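PDB 3D0K: putative poly(3-hydroxybutyrate) depolymerase LpqC from Bordetella parapertussis 12822, which probably hydrolyses ester bonds as a serine hydrolase of the poly(3-hydroxybutyrate) depolymerase type, with an alpha/beta-hydrolase-like fold. Local coordinates for residues 145-150 with 170-175. Residues are numbered along the deposited sequence; the frame is centred on the assembly and turned at random.
Sequences FGHSAG and TAANPG. With SO4 (sulfate ion), chain E; SO4 (sulfate ion), chain G.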
loop_
_atom_site.group_PDB
_atom_site.type_symbol
_atom_site.label_atom_id
_atom_site.label_comp_id
_atom_site.label_asym_id
_atom_site.label_seq_id
_atom_site.Cartn_x
_atom_site.Cartn_y
_atom_site.Cartn_z
ATOM N N PHE A 145 -0.737 1.785 4.069
ATOM C CA PHE A 145 -2.024 1.099 3.821
ATOM C C PHE A 145 -2.351 1.163 2.340
ATOM O O PHE A 145 -2.111 2.187 1.691
ATOM C CB PHE A 145 -3.122 1.794 4.601
ATOM C CG PHE A 145 -4.527 1.352 4.206
ATOM C CD1 PHE A 145 -5.088 0.194 4.747
ATOM C CD2 PHE A 145 -5.251 2.087 3.294
ATOM C CE1 PHE A 145 -6.368 -0.189 4.424
ATOM C CE2 PHE A 145 -6.527 1.715 2.934
ATOM C CZ PHE A 145 -7.106 0.567 3.509
ATOM N N GLY A 146 -2.930 0.093 1.765
ATOM C CA GLY A 146 -3.343 0.161 0.390
ATOM C C GLY A 146 -4.611 -0.687 0.287
ATOM O O GLY A 146 -4.695 -1.710 0.972
ATOM N N HIS A 147 -5.579 -0.252 -0.508
ATOM C CA HIS A 147 -6.769 -1.066 -0.748
ATOM C C HIS A 147 -6.875 -1.439 -2.228
ATOM O O HIS A 147 -6.663 -0.582 -3.115
ATOM C CB HIS A 147 -8.023 -0.287 -0.292
ATOM C CG HIS A 147 -9.326 -1.030 -0.528
ATOM N ND1 HIS A 147 -9.774 -2.069 0.273
ATOM C CD2 HIS A 147 -10.283 -0.844 -1.455
ATOM C CE1 HIS A 147 -10.957 -2.499 -0.170
ATOM N NE2 HIS A 147 -11.254 -1.801 -1.251
ATOM N N SER A 148 -7.308 -2.682 -2.506
ATOM C CA SER A 148 -7.566 -3.099 -3.879
ATOM C C SER A 148 -6.313 -3.000 -4.738
ATOM O O SER A 148 -5.312 -3.622 -4.366
ATOM C CB SER A 148 -8.775 -2.403 -4.506
ATOM O OG SER A 148 -9.434 -3.359 -5.382
ATOM N N ALA A 149 -6.321 -2.255 -5.857
ATOM C CA ALA A 149 -5.066 -2.068 -6.635
ATOM C C ALA A 149 -3.934 -1.538 -5.764
ATOM O O ALA A 149 -2.755 -1.830 -6.010
ATOM C CB ALA A 149 -5.253 -1.123 -7.869
ATOM N N GLY A 150 -4.291 -0.735 -4.761
ATOM C CA GLY A 150 -3.285 -0.165 -3.893
ATOM C C GLY A 150 -2.825 -1.242 -2.886
ATOM O O GLY A 150 -1.743 -1.159 -2.391
ATOM N N THR A 170 -0.196 -2.729 5.929
ATOM C CA THR A 170 -1.430 -3.473 5.703
ATOM C C THR A 170 -1.855 -3.413 4.233
ATOM O O THR A 170 -2.003 -2.329 3.653
ATOM C CB THR A 170 -2.534 -2.909 6.562
ATOM O OG1 THR A 170 -2.205 -3.126 7.929
ATOM C CG2 THR A 170 -3.890 -3.608 6.226
ATOM N N ALA A 171 -2.106 -4.595 3.642
ATOM C CA ALA A 171 -2.634 -4.640 2.308
ATOM C C ALA A 171 -4.065 -5.151 2.418
ATOM O O ALA A 171 -4.310 -6.217 2.971
ATOM C CB ALA A 171 -1.796 -5.576 1.413
ATOM N N ALA A 172 -5.016 -4.356 1.956
ATOM C CA ALA A 172 -6.395 -4.652 2.213
ATOM C C ALA A 172 -7.115 -5.064 0.906
ATOM O O ALA A 172 -7.063 -4.326 -0.083
ATOM C CB ALA A 172 -7.069 -3.416 2.852
ATOM N N ASN A 173 -7.817 -6.189 0.899
ATOM C CA ASN A 173 -8.541 -6.636 -0.338
ATOM C C ASN A 173 -7.765 -6.481 -1.663
ATOM O O ASN A 173 -8.323 -5.967 -2.622
ATOM C CB ASN A 173 -9.940 -5.937 -0.508
ATOM C CG ASN A 173 -10.894 -6.234 0.650
ATOM O OD1 ASN A 173 -10.763 -7.269 1.310
ATOM N ND2 ASN A 173 -11.809 -5.275 0.957
ATOM N N PRO A 174 -6.474 -6.883 -1.735
ATOM C CA PRO A 174 -5.876 -6.886 -3.082
ATOM C C PRO A 174 -6.676 -7.775 -4.049
ATOM O O PRO A 174 -7.129 -8.854 -3.630
ATOM C CB PRO A 174 -4.480 -7.529 -2.858
ATOM C CG PRO A 174 -4.170 -7.222 -1.388
ATOM C CD PRO A 174 -5.519 -7.362 -0.700
ATOM N N GLY A 175 -6.776 -7.366 -5.331
ATOM C CA GLY A 175 -7.496 -8.170 -6.339
ATOM C C GLY A 175 -6.775 -9.495 -6.629
ATOM O O GLY A 175 -7.425 -10.491 -6.894
HETATM S S SO4 E . -8.298 -4.864 -7.773
HETATM O O1 SO4 E . -7.180 -4.970 -6.833
HETATM O O2 SO4 E . -7.786 -5.301 -9.080
HETATM O O3 SO4 E . -9.440 -5.676 -7.466
HETATM O O4 SO4 E . -8.683 -3.494 -8.040
HETATM S S SO4 G . -11.546 0.451 -4.997
HETATM O O1 SO4 G . -12.008 -0.263 -3.823
HETATM O O2 SO4 G . -11.200 -0.503 -6.034
HETATM O O3 SO4 G . -12.583 1.352 -5.476
HETATM O O4 SO4 G . -10.382 1.257 -4.612
#
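Gly146 lies between Thr170 and Ala172 in a parallel ladder of strands 145-147 and 170-172, its O accepting a hydrogen bond from Ala172 N (2.8 Å) and its N donating one to Thr170 O at 3.2 Å. Two residues on, Ser148 N donates a hydrogen bond to Ala172 O at 2.9 Å, prolonging the ladder to the turn into helix 149-160. On the face carrying Phe145, His147 and Ala172, Phe145 has CG anti to its backbone N (chi1 168°), bringing ring atom CE1 to 3.7 Å from Ala172 CB; helix 273-286 also packs against this ring. The His147 ring stands alongside Asn173, its CE1 3.1 Å from Asn173 ND2, which lies at the ring edge with the amide turned 69° from the ring plane. Asn173 OD1 accepts from Gly213 N, fixing the amide from the neighbouring strand. Ser148, with phi at 60°, sits in a sharp strand-to-helix turn consistent with a GxSxG nucleophile elbow, and with His271 and Asp216 probably forms a catalytic triad. The chain E sulfate, probably from the crystallisation liquor, is doubtfully placed against Ser148 OG; its O1 takes a weak hydrogen bond from Gly175 N (2.9 Å) and lies 3.0 Å from Ala149 N, the amide after the presumed nucleophile, a usual oxyanion-hole donor in alpha/beta-hydrolases and possibly one here.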